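Local atomic coordinates of fucose-specific lectin (Aleuria aurantia, PDB entry 6GKE), a protein that binds L-fucose specifically, with strongest preference for alpha-1,6-linked core fucose on glycoproteins, through five sites set between the blades of a six-bladed beta-propeller. Residues C193-N197 with S198-G202; C80-K83 with D84-S88; A239-G242 with G243-T247; Y181-A184 with T185-I189; F90-G94 with S95-T99. The protein carries 1 engineered substitution. One frame throughout, in Å; residues are numbered along the deposited sequence.

Interaction 1: C193-N197 with S198-G202. With FUC (alpha-L-fucopyranose), chain E; FUC (alpha-L-fucopyranose), chain F.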
# COMPACT_ATOMS: atom_id res chain seq x y z
N CYS A 193 25.11 22.09 10.98
CA CYS A 193 24.86 23.52 10.85
C CYS A 193 25.90 24.19 9.94
O CYS A 193 27.08 23.92 10.07
CB CYS A 193 24.98 24.22 12.19
SG CYS A 193 24.01 23.48 13.52
N TRP A 194 25.43 25.13 9.12
CA TRP A 194 26.29 26.05 8.38
C TRP A 194 25.80 27.47 8.65
O TRP A 194 24.64 27.75 8.38
CB TRP A 194 26.25 25.75 6.88
CG TRP A 194 27.06 26.70 6.05
CD1 TRP A 194 26.76 27.98 5.70
CD2 TRP A 194 28.33 26.42 5.44
NE1 TRP A 194 27.76 28.52 4.93
CE2 TRP A 194 28.73 27.58 4.74
CE3 TRP A 194 29.16 25.29 5.40
CZ2 TRP A 194 29.91 27.63 4.01
CZ3 TRP A 194 30.32 25.34 4.67
CH2 TRP A 194 30.70 26.50 3.99
N ASP A 195 26.69 28.33 9.15
CA ASP A 195 26.36 29.74 9.35
C ASP A 195 27.07 30.66 8.35
O ASP A 195 26.50 31.66 7.91
CB ASP A 195 26.68 30.20 10.77
CG ASP A 195 25.73 29.67 11.82
OD1 ASP A 195 24.55 29.46 11.50
OD2 ASP A 195 26.19 29.49 12.96
N SER A 196 28.34 30.36 8.03
CA SER A 196 29.12 31.30 7.23
C SER A 196 30.12 30.60 6.31
O SER A 196 30.07 30.81 5.10
CB SER A 196 29.81 32.33 8.10
OG SER A 196 30.64 31.70 9.07
N ASN A 197 31.04 29.80 6.88
CA ASN A 197 32.20 29.31 6.15
C ASN A 197 32.53 27.84 6.48
O ASN A 197 33.55 27.34 6.02
CB ASN A 197 33.42 30.17 6.45
CG ASN A 197 33.83 30.15 7.91
OD1 ASN A 197 33.18 29.54 8.75
ND2 ASN A 197 34.92 30.84 8.22
N SER A 198 31.69 27.16 7.27
CA SER A 198 32.03 25.82 7.72
C SER A 198 30.78 25.12 8.26
O SER A 198 29.85 25.76 8.74
CB SER A 198 33.10 25.85 8.78
OG SER A 198 32.64 26.59 9.90
N TRP A 199 30.81 23.79 8.21
CA TRP A 199 29.82 22.95 8.86
C TRP A 199 30.27 22.64 10.29
O TRP A 199 31.44 22.34 10.53
CB TRP A 199 29.61 21.64 8.09
CG TRP A 199 28.85 21.82 6.81
CD1 TRP A 199 29.36 21.95 5.56
CD2 TRP A 199 27.42 21.91 6.68
NE1 TRP A 199 28.35 22.11 4.65
CE2 TRP A 199 27.15 22.11 5.31
CE3 TRP A 199 26.35 21.86 7.58
CZ2 TRP A 199 25.85 22.24 4.82
CZ3 TRP A 199 25.07 21.98 7.09
CH2 TRP A 199 24.82 22.17 5.73
N TYR A 200 29.31 22.63 11.21
CA TYR A 200 29.59 22.23 12.58
C TYR A 200 28.40 21.47 13.16
O TYR A 200 27.27 21.59 12.71
CB TYR A 200 29.96 23.44 13.44
CG TYR A 200 28.86 24.45 13.67
CD1 TYR A 200 27.99 24.32 14.74
CD2 TYR A 200 28.71 25.54 12.83
CE1 TYR A 200 27.01 25.27 14.98
CE2 TYR A 200 27.72 26.49 13.05
CZ TYR A 200 26.86 26.35 14.13
OH TYR A 200 25.88 27.27 14.37
N VAL A 201 28.70 20.67 14.19
CA VAL A 201 27.69 19.86 14.86
C VAL A 201 26.81 20.77 15.72
O VAL A 201 27.31 21.51 16.56
CB VAL A 201 28.34 18.75 15.69
CG1 VAL A 201 27.32 17.99 16.52
CG2 VAL A 201 29.15 17.80 14.82
N GLY A 202 25.50 20.70 15.50
CA GLY A 202 24.55 21.51 16.24
C GLY A 202 24.24 20.94 17.61
O GLY A 202 24.53 19.79 17.93
C1 FUC E . 28.67 26.01 -0.34
C2 FUC E . 28.73 24.53 0.00
C3 FUC E . 28.52 24.35 1.51
C4 FUC E . 27.21 25.03 1.95
C5 FUC E . 27.32 26.50 1.59
C6 FUC E . 26.11 27.30 2.02
O1 FUC E . 29.85 26.62 0.20
O2 FUC E . 29.99 23.98 -0.44
O3 FUC E . 28.55 22.97 1.87
O4 FUC E . 26.08 24.50 1.25
O5 FUC E . 27.48 26.64 0.18
C1 FUC F . 23.05 26.67 16.64
C2 FUC F . 22.59 25.25 16.91
C3 FUC F . 21.18 25.24 17.48
C4 FUC F . 20.24 26.00 16.54
C5 FUC F . 20.76 27.42 16.39
C6 FUC F . 19.90 28.26 15.45
O1 FUC F . 23.23 27.30 17.91
O2 FUC F . 23.52 24.61 17.79
O3 FUC F . 20.75 23.91 17.75
O4 FUC F . 20.21 25.40 15.24
O5 FUC F . 22.09 27.38 15.85
O HOH W 1 29.50 28.20 9.67
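Cys193 and Tyr200 form a hydrogen-bonded antiparallel pair in the hairpin joining strands 188-194 and 199-207: Cys193 N gives to Tyr200 O and Tyr200 N to Cys193 O, each at 2.8 Å. Nearer the turn, a water takes over as bridge, accepting from Asp195 N and donating to Ser198 O at 2.6 Å. The phenol of Tyr200 donates from OH to Asp195 OD2 at 2.6 Å, meeting the carboxylate 39° out of its plane, while OD1 of the same group forms a salt bridge with Arg179. Cys193 CB lies over a face of the Tyr200 ring, 3.5 Å from its centroid, and SG sits obliquely to it. On the other face of the hairpin the edge of Trp194 is turned to the face of Trp199, planes at 63°, with Trp194 CE3 3.3 Å from Trp199 CD1. Trp194 CB stands over the six-membered ring of Trp199; a chi1 of 177° then swings the indole out so that one of its faces meets C5 and C6 of a fucose. Trp199 NE1 gives its hydrogen to O3 of that sugar at 2.9 Å in a fairly straight bond; Glu146 and Arg131 hold the same ligand. Because Arg179 binds the second fucose, near Tyr200 and Gly202, the chemistry implies a hairpin serving two sites: indoles for one sugar, and for the other an acid that probably steadies the arginine.

Interaction 2: C80-K83 with D84-S88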
# COMPACT_ATOMS: atom_id res chain seq x y z
N CYS A 80 14.02 13.80 -7.29
CA CYS A 80 13.63 12.41 -7.27
C CYS A 80 14.81 11.59 -7.80
O CYS A 80 15.88 12.13 -8.03
CB CYS A 80 12.37 12.20 -8.09
SG CYS A 80 12.60 12.56 -9.85
N VAL A 81 14.60 10.28 -7.99
CA VAL A 81 15.59 9.37 -8.48
C VAL A 81 14.99 8.60 -9.68
O VAL A 81 13.85 8.14 -9.56
CB VAL A 81 15.99 8.46 -7.29
CG1 VAL A 81 17.00 7.41 -7.70
CG2 VAL A 81 16.53 9.28 -6.12
N ASN A 82 15.75 8.41 -10.76
CA ASN A 82 15.27 7.63 -11.89
C ASN A 82 15.54 6.13 -11.65
O ASN A 82 16.00 5.72 -10.59
CB ASN A 82 15.82 8.18 -13.21
CG ASN A 82 17.28 7.86 -13.46
OD1 ASN A 82 17.91 7.11 -12.72
ND2 ASN A 82 17.83 8.44 -14.52
N LYS A 83 15.25 5.30 -12.65
CA LYS A 83 15.31 3.85 -12.49
C LYS A 83 16.75 3.35 -12.43
O LYS A 83 16.97 2.20 -12.07
CB LYS A 83 14.54 3.14 -13.60
CG LYS A 83 13.05 3.13 -13.33
CD LYS A 83 12.25 2.56 -14.45
CE LYS A 83 10.76 2.63 -14.17
NZ LYS A 83 9.99 2.13 -15.33
N ASP A 84 17.71 4.22 -12.76
CA ASP A 84 19.14 3.92 -12.62
C ASP A 84 19.72 4.55 -11.34
O ASP A 84 20.93 4.61 -11.17
CB ASP A 84 19.90 4.36 -13.87
CG ASP A 84 19.51 3.56 -15.10
OD1 ASP A 84 19.46 2.32 -14.99
OD2 ASP A 84 19.23 4.18 -16.14
N ASN A 85 18.84 5.00 -10.44
CA ASN A 85 19.24 5.61 -9.18
C ASN A 85 20.10 6.86 -9.41
O ASN A 85 20.99 7.16 -8.62
CB ASN A 85 19.92 4.60 -8.25
CG ASN A 85 18.90 3.71 -7.58
OD1 ASN A 85 17.94 4.22 -6.98
ND2 ASN A 85 19.07 2.41 -7.70
N ILE A 86 19.78 7.62 -10.46
CA ILE A 86 20.43 8.90 -10.70
C ILE A 86 19.52 10.01 -10.21
O ILE A 86 18.33 10.06 -10.53
CB ILE A 86 20.79 9.06 -12.19
CG1 ILE A 86 21.72 7.95 -12.68
CG2 ILE A 86 21.38 10.44 -12.46
CD1 ILE A 86 23.05 7.89 -11.96
N LEU A 87 20.09 10.91 -9.41
CA LEU A 87 19.40 12.07 -8.87
C LEU A 87 18.89 12.93 -10.04
O LEU A 87 19.66 13.29 -10.92
CB LEU A 87 20.38 12.84 -7.99
CG LEU A 87 19.82 14.06 -7.26
CD1 LEU A 87 18.67 13.69 -6.34
CD2 LEU A 87 20.94 14.74 -6.49
N SER A 88 17.59 13.24 -10.01
CA SER A 88 16.89 13.86 -11.11
C SER A 88 16.02 15.01 -10.58
O SER A 88 15.75 15.10 -9.38
CB SER A 88 16.06 12.83 -11.85
OG SER A 88 16.88 11.77 -12.34
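The beta hairpin between strands 73-81 and 87-93 closes here through a type I turn from Asn82 to Asn85, and the side chain of Asn82 reaches across to Ile86. Asn82 OD1 accepts two backbone hydrogens, from Asp84 N at 2.9 Å and from Ile86 N at 3.0 Å, and the two donors arrive from opposite faces of the amide plane. Its chi1 of 75° sets CG between the backbone N and the carbonyl carbon, folding the amide inward over the turn, alongside Ile86 CB. The turn itself is closed by Asn85 N donating to Asn82 O at 2.9 Å. Within this propeller blade the strand pairing is carried by Val81 with Leu87, a non-hydrogen-bonded pair, and Cys80 with Ser88, a hydrogen-bonded one. Ile86 O is gripped twice, by Asn82 N at 3.1 Å and by Ser88 OG at 2.9 Å, again from opposite sides of the carbonyl plane. Cys80 SG packs 4.0 Å from Ser88 CB. At the end of the turn Asn85 OD1 accepts from Lys58, while Asn85 ND2 donates to the carbonyl of Gly311 of the second subunit, tying the turn to the C-terminal peptide across the dimer.

Interaction 3: A239-G242 with G243-T247. With FUC (alpha-L-fucopyranose), chain F.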
# COMPACT_ATOMS: atom_id res chain seq x y z
N ALA A 239 9.84 19.04 17.61
CA ALA A 239 10.76 19.80 18.45
C ALA A 239 10.75 21.24 17.96
O ALA A 239 10.81 21.48 16.76
CB ALA A 239 12.15 19.22 18.39
N ALA A 240 10.71 22.19 18.90
CA ALA A 240 10.61 23.60 18.56
C ALA A 240 11.79 24.38 19.14
O ALA A 240 12.09 24.27 20.33
CB ALA A 240 9.31 24.18 19.07
N TYR A 241 12.40 25.20 18.29
CA TYR A 241 13.44 26.13 18.68
C TYR A 241 12.91 27.56 18.57
O TYR A 241 12.42 27.96 17.51
CB TYR A 241 14.66 26.01 17.77
CG TYR A 241 15.80 26.94 18.09
CD1 TYR A 241 16.78 26.58 19.00
CD2 TYR A 241 15.92 28.17 17.46
CE1 TYR A 241 17.84 27.42 19.29
CE2 TYR A 241 16.97 29.02 17.74
CZ TYR A 241 17.93 28.65 18.65
OH TYR A 241 18.99 29.48 18.91
N GLY A 242 13.04 28.31 19.66
CA GLY A 242 12.71 29.74 19.70
C GLY A 242 13.79 30.54 20.41
O GLY A 242 13.50 31.56 21.02
N GLY A 243 15.04 30.07 20.31
CA GLY A 243 16.18 30.59 21.04
C GLY A 243 16.85 29.49 21.84
O GLY A 243 18.05 29.53 22.10
N SER A 244 16.02 28.54 22.28
CA SER A 244 16.44 27.27 22.84
C SER A 244 15.48 26.19 22.34
O SER A 244 14.41 26.51 21.83
CB SER A 244 16.49 27.32 24.35
OG SER A 244 15.18 27.46 24.88
N TRP A 245 15.89 24.93 22.47
CA TRP A 245 15.05 23.81 22.08
C TRP A 245 14.16 23.41 23.26
O TRP A 245 14.62 23.34 24.40
CB TRP A 245 15.89 22.62 21.63
CG TRP A 245 16.57 22.86 20.33
CD1 TRP A 245 17.86 23.26 20.14
CD2 TRP A 245 15.99 22.75 19.02
NE1 TRP A 245 18.13 23.40 18.81
CE2 TRP A 245 17.00 23.09 18.09
CE3 TRP A 245 14.73 22.38 18.53
CZ2 TRP A 245 16.79 23.07 16.72
CZ3 TRP A 245 14.52 22.36 17.17
CH2 TRP A 245 15.54 22.70 16.28
N ASN A 246 12.90 23.11 22.95
CA ASN A 246 11.98 22.58 23.94
C ASN A 246 12.15 21.05 24.02
O ASN A 246 12.93 20.45 23.29
CB ASN A 246 10.53 22.97 23.63
CG ASN A 246 9.94 22.26 22.43
OD1 ASN A 246 10.66 21.59 21.67
ND2 ASN A 246 8.64 22.39 22.24
N THR A 247 11.41 20.45 24.95
CA THR A 247 11.25 19.01 24.99
C THR A 247 10.30 18.63 23.85
O THR A 247 9.23 19.21 23.73
CB THR A 247 10.71 18.56 26.35
OG1 THR A 247 11.64 19.00 27.34
CG2 THR A 247 10.52 17.06 26.45
C1 FUC F . 23.05 26.67 16.64
C2 FUC F . 22.59 25.25 16.91
C3 FUC F . 21.18 25.24 17.48
C4 FUC F . 20.24 26.00 16.54
C5 FUC F . 20.76 27.42 16.39
C6 FUC F . 19.90 28.26 15.45
O1 FUC F . 23.23 27.30 17.91
O2 FUC F . 23.52 24.61 17.79
O3 FUC F . 20.75 23.91 17.75
O4 FUC F . 20.21 25.40 15.24
O5 FUC F . 22.09 27.38 15.85
O HOH W 2 19.34 31.68 21.41
O HOH W 3 12.87 28.88 22.74
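Strand 236-241 turns back at Gly242-Gly243 with the two arms running 150° apart, a single backbone bridge joining Tyr241 to Trp245 (CA atoms 4.4 Å apart), and backbone bonds from Asn246 N to Ala240 O at 3.0 Å and from Gly242 N to Ser244 O. The side chain of Asn246 supplies a further link: its OD1 receives Ala240 N at 2.8 Å, nearly straight at 173° although the donor stands 46° out of the amide plane. Tyr241 and Trp245 carry the rest. Tyr241 CB sits over the six-membered ring of the indole, 3.5 Å from its centroid, and the phenol ring then presents an edge to the face of the five-membered ring, with CD1 3.5 Å from Trp245 NE1. One phenol face lies against Gly243, whose CA makes a CH-pi contact and whose backbone angles are ones at which a CB would press on the preceding carbonyl; the opposite face meets C4 of a fucose. Trp245 NE1 donates to that sugar's O3 at 2.9 Å, the acceptor lying at the indole edge and in its plane. Glu191, Arg179 and Gly203 complete the polar grip. Chemically, the pair splits the work: the indole supplies one directed N-H to a hydroxyl oxygen, while the tyrosine lends a hydrophobic surface to the sugar and holds the indole through its CB and ring edge.

Interaction 4: Y181-A184 with T185-I189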
# COMPACT_ATOMS: atom_id res chain seq x y z
N TYR A 181 18.86 17.95 9.60
CA TYR A 181 18.45 17.03 10.66
C TYR A 181 18.42 15.62 10.08
O TYR A 181 17.93 15.39 8.98
CB TYR A 181 17.09 17.43 11.23
CG TYR A 181 17.13 18.82 11.79
CD1 TYR A 181 17.58 19.06 13.08
CD2 TYR A 181 16.85 19.91 11.00
CE1 TYR A 181 17.72 20.34 13.57
CE2 TYR A 181 16.97 21.21 11.47
CZ TYR A 181 17.42 21.42 12.76
OH TYR A 181 17.58 22.71 13.22
N TYR A 182 18.95 14.66 10.84
CA TYR A 182 19.05 13.28 10.38
C TYR A 182 19.09 12.37 11.60
O TYR A 182 19.28 12.86 12.71
CB TYR A 182 20.29 13.10 9.50
CG TYR A 182 21.58 13.37 10.24
CD1 TYR A 182 22.08 14.65 10.38
CD2 TYR A 182 22.27 12.34 10.85
CE1 TYR A 182 23.23 14.90 11.10
CE2 TYR A 182 23.44 12.57 11.56
CZ TYR A 182 23.92 13.85 11.69
OH TYR A 182 25.06 14.07 12.40
N GLN A 183 18.94 11.07 11.40
CA GLN A 183 18.97 10.13 12.51
C GLN A 183 20.30 9.37 12.47
O GLN A 183 20.61 8.68 11.51
CB GLN A 183 17.77 9.19 12.45
CG GLN A 183 17.66 8.29 13.68
CD GLN A 183 16.36 7.54 13.71
OE1 GLN A 183 15.87 7.07 12.69
NE2 GLN A 183 15.79 7.39 14.90
N ALA A 184 21.09 9.55 13.54
CA ALA A 184 22.40 8.95 13.66
C ALA A 184 22.27 7.49 14.11
O ALA A 184 21.18 7.04 14.47
CB ALA A 184 23.24 9.75 14.62
N THR A 185 23.40 6.78 14.13
CA THR A 185 23.41 5.35 14.36
C THR A 185 22.96 4.98 15.78
O THR A 185 22.63 3.83 16.00
CB THR A 185 24.79 4.75 14.05
OG1 THR A 185 25.79 5.48 14.75
CG2 THR A 185 25.09 4.75 12.57
N ASP A 186 22.94 5.93 16.73
CA ASP A 186 22.42 5.70 18.09
C ASP A 186 20.91 5.99 18.17
O ASP A 186 20.36 6.05 19.27
CB ASP A 186 23.19 6.54 19.12
CG ASP A 186 23.19 8.04 18.87
OD1 ASP A 186 22.77 8.46 17.76
OD2 ASP A 186 23.60 8.77 19.79
N ASN A 187 20.26 6.17 17.01
CA ASN A 187 18.81 6.48 16.85
C ASN A 187 18.44 7.88 17.35
O ASN A 187 17.26 8.23 17.36
CB ASN A 187 17.91 5.42 17.50
CG ASN A 187 17.91 4.13 16.72
OD1 ASN A 187 17.99 4.12 15.50
ND2 ASN A 187 17.81 3.01 17.43
N LYS A 188 19.44 8.71 17.69
CA LYS A 188 19.15 10.08 18.02
C LYS A 188 19.06 10.90 16.74
O LYS A 188 19.90 10.77 15.84
CB LYS A 188 20.26 10.67 18.89
CG LYS A 188 20.36 10.07 20.28
CD LYS A 188 19.62 10.83 21.34
CE LYS A 188 19.91 10.33 22.74
NZ LYS A 188 19.82 8.85 22.83
N ILE A 189 18.06 11.78 16.68
CA ILE A 189 18.03 12.87 15.71
C ILE A 189 19.16 13.82 16.08
O ILE A 189 19.27 14.21 17.25
CB ILE A 189 16.69 13.63 15.68
CG1 ILE A 189 15.46 12.72 15.78
CG2 ILE A 189 16.62 14.50 14.44
CD1 ILE A 189 15.31 11.79 14.62
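Gln183 and Ile189 face one another as a non-hydrogen-bonded antiparallel pair, CA atoms 4.3 Å apart, where strands 177-183 and 188-194 run into a beta hairpin of one propeller blade. A type I turn from Ala184 to Asn187 connects them. Two backbone bonds close this loop: Asn187 N donates to Ala184 O at 2.8 Å, across the turn, and Ala184 N donates to Lys188 O at 2.9 Å. Weaker CA-H...O contacts continue the pairing, with Ile189 CA 3.3 Å from Tyr182 O.

The side-chain bond comes from Gln183, where a chi1 of -173° and an extended chain carry the amide along the opposite arm. NE2 reaches Asn187 O at 3.0 Å with an angle of 169° at the hydrogen. The acceptor lies nearly in the Gln183 amide plane, 7° out of it, but the donor stands above the carbonyl plane of Asn187. The same NE2 also bonds Ser209 O and OE1 accepts from Gly211 N, so both ends of this buried amide are satisfied and its flip state is fixed by its partners.

Apolar contact is looser: Tyr181, whose hydroxyl is hydrogen-bonded to the fucose-binding Glu191, has its CB on the Ile189 side of the pairing.

Polar and charged side chains form a last group. Asp186 OD2 is in a salt bridge with Arg190, and Lys188 NZ is hydrogen-bonded to Ser207. Asp186 OD1 takes a weak hydrogen bond from Lys188 N and also meets a methyl group, Ala184 CB lying 3.4 Å from it.

Interaction 5: F90-G94 with S95-T99. With FUC (alpha-L-fucopyranose), chain C.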
# COMPACT_ATOMS: atom_id res chain seq x y z
N PHE A 90 12.68 17.80 -11.74
CA PHE A 90 11.65 18.41 -12.57
C PHE A 90 11.52 19.88 -12.19
O PHE A 90 11.59 20.25 -11.02
CB PHE A 90 10.33 17.64 -12.47
CG PHE A 90 10.49 16.27 -13.04
CD1 PHE A 90 10.51 16.09 -14.42
CD2 PHE A 90 10.72 15.16 -12.24
CE1 PHE A 90 10.75 14.84 -14.97
CE2 PHE A 90 10.96 13.92 -12.79
CZ PHE A 90 10.97 13.76 -14.16
N VAL A 91 11.34 20.70 -13.22
CA VAL A 91 11.32 22.15 -13.13
C VAL A 91 9.94 22.65 -13.52
O VAL A 91 9.47 22.34 -14.60
CB VAL A 91 12.37 22.74 -14.09
CG1 VAL A 91 12.18 24.23 -14.32
CG2 VAL A 91 13.78 22.43 -13.63
N TYR A 92 9.33 23.48 -12.66
CA TYR A 92 8.27 24.37 -13.09
C TYR A 92 8.93 25.73 -13.26
O TYR A 92 9.45 26.29 -12.30
CB TYR A 92 7.10 24.44 -12.11
CG TYR A 92 5.94 25.24 -12.65
CD1 TYR A 92 5.10 24.70 -13.61
CD2 TYR A 92 5.71 26.54 -12.24
CE1 TYR A 92 4.04 25.42 -14.12
CE2 TYR A 92 4.65 27.28 -12.75
CZ TYR A 92 3.81 26.71 -13.69
OH TYR A 92 2.76 27.43 -14.19
N ASP A 93 8.92 26.24 -14.50
CA ASP A 93 9.74 27.40 -14.87
C ASP A 93 8.93 28.70 -14.82
O ASP A 93 9.37 29.71 -15.37
CB ASP A 93 10.35 27.19 -16.26
CG ASP A 93 9.34 27.23 -17.39
OD1 ASP A 93 8.14 27.45 -17.11
OD2 ASP A 93 9.77 27.05 -18.54
N GLY A 94 7.77 28.67 -14.16
CA GLY A 94 6.86 29.80 -14.10
C GLY A 94 5.66 29.62 -15.01
O GLY A 94 4.63 30.27 -14.80
N SER A 95 5.77 28.74 -16.02
CA SER A 95 4.66 28.53 -16.94
C SER A 95 4.47 27.05 -17.32
O SER A 95 3.36 26.67 -17.67
CB SER A 95 4.80 29.38 -18.18
OG SER A 95 5.97 29.03 -18.90
N LYS A 96 5.52 26.22 -17.24
CA LYS A 96 5.41 24.83 -17.66
C LYS A 96 6.37 23.94 -16.87
O LYS A 96 7.36 24.41 -16.31
CB LYS A 96 5.71 24.70 -19.16
CG LYS A 96 7.10 25.15 -19.56
CD LYS A 96 7.39 25.09 -21.04
CE LYS A 96 8.72 25.72 -21.41
NZ LYS A 96 8.76 27.16 -21.05
N TRP A 97 6.06 22.64 -16.88
CA TRP A 97 6.90 21.61 -16.30
C TRP A 97 7.82 21.03 -17.38
O TRP A 97 7.34 20.60 -18.43
CB TRP A 97 6.05 20.51 -15.69
CG TRP A 97 5.39 20.90 -14.41
CD1 TRP A 97 4.11 21.35 -14.24
CD2 TRP A 97 6.00 20.92 -13.11
NE1 TRP A 97 3.88 21.62 -12.92
CE2 TRP A 97 5.01 21.37 -12.20
CE3 TRP A 97 7.26 20.58 -12.62
CZ2 TRP A 97 5.26 21.47 -10.83
CZ3 TRP A 97 7.51 20.69 -11.27
CH2 TRP A 97 6.52 21.12 -10.39
N ILE A 98 9.11 20.97 -17.06
CA ILE A 98 10.13 20.37 -17.92
C ILE A 98 11.10 19.57 -17.05
O ILE A 98 11.06 19.63 -15.82
CB ILE A 98 10.88 21.44 -18.75
CG1 ILE A 98 11.69 22.39 -17.85
CG2 ILE A 98 9.93 22.20 -19.66
CD1 ILE A 98 12.59 23.34 -18.60
N THR A 99 12.00 18.84 -17.70
CA THR A 99 13.08 18.17 -17.01
C THR A 99 14.22 19.16 -16.76
O THR A 99 14.63 19.86 -17.69
CB THR A 99 13.59 16.99 -17.84
OG1 THR A 99 12.49 16.10 -18.03
CG2 THR A 99 14.74 16.26 -17.18
C1 FUC C . -0.40 26.06 -11.04
C2 FUC C . -0.19 24.57 -11.22
C3 FUC C . 1.25 24.27 -11.64
C4 FUC C . 2.23 24.94 -10.68
C5 FUC C . 1.92 26.43 -10.60
C6 FUC C . 2.82 27.18 -9.63
O1 FUC C . -0.35 26.65 -12.33
O2 FUC C . -1.08 24.08 -12.24
O3 FUC C . 1.46 22.86 -11.73
O4 FUC C . 2.11 24.39 -9.36
O5 FUC C . 0.57 26.60 -10.17
O HOH W 4 0.88 25.97 -15.53
O HOH W 5 8.13 30.59 -17.92
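Tyr92 lays its CB over the six-membered ring of Trp97, 3.5 Å from the centroid and almost on the ring normal. From there the phenol leaves at about a right angle to the tryptophan side chain, and the two rings meet obliquely at 52°, Tyr92 CD1 lying 3.4 Å from Trp97 NE1. One face of the phenol receives C4 and C5 of a fucose, and Ser95 N lies over the other. Trp97 NE1 donates to O3 of this sugar at 3.0 Å, with 171° at the hydrogen, and Glu36 and Arg24 also bond the ligand. Both aromatic residues stand on the same face of the hairpin made by strands 87-93 and 97-99, together with Phe90 and Thr99; Val91 and Ile98, hydrogen-bonded through both backbones, occupy the other. The turn is organised by Asp93. Its OD1 accepts Ser95 N and Lys96 N, each at 2.9 Å, while OD2 presents its syn lone pair to Lys96 NZ at 2.7 Å in a salt bridge. Lys96 gets there because its chain bends at chi4 (-61°). Asp93 N donates in turn to Lys96 O, and a water joins Asp93 O to Ser95 OG. Gly94, between them, takes a positive phi. A carboxylate engaged by two amides and an ammonium probably stays ionised; the chemistry implies that it braces the turn, while a directed indole N-H and a tyrosine face deal with the sugar.

Overall arrangement
Along the chain the order is interaction 2, 5, 4, 1, 3, spread over three four-stranded blades. Interactions 2 and 5 share strand 87-93, centres 18 Å apart, and touch where Cys80 SG meets Phe90 CE2 at 3.6 Å. Interactions 4 and 1 share strand 188-194, their centres also 18 Å apart. Interaction 3, in the following blade, packs on interaction 4 through Trp245 CZ2 and Tyr181 OH at 3.6 Å, and meets interaction 1 through a common fucose, though their nearest atoms are about 7 Å apart. Interactions 3 and 5 lie on opposite sides of the chain's centre, 37 Å apart between centres. Interactions 1, 3 and 5 line fucose sites between adjacent blades, while interaction 2 reaches the dimer partner.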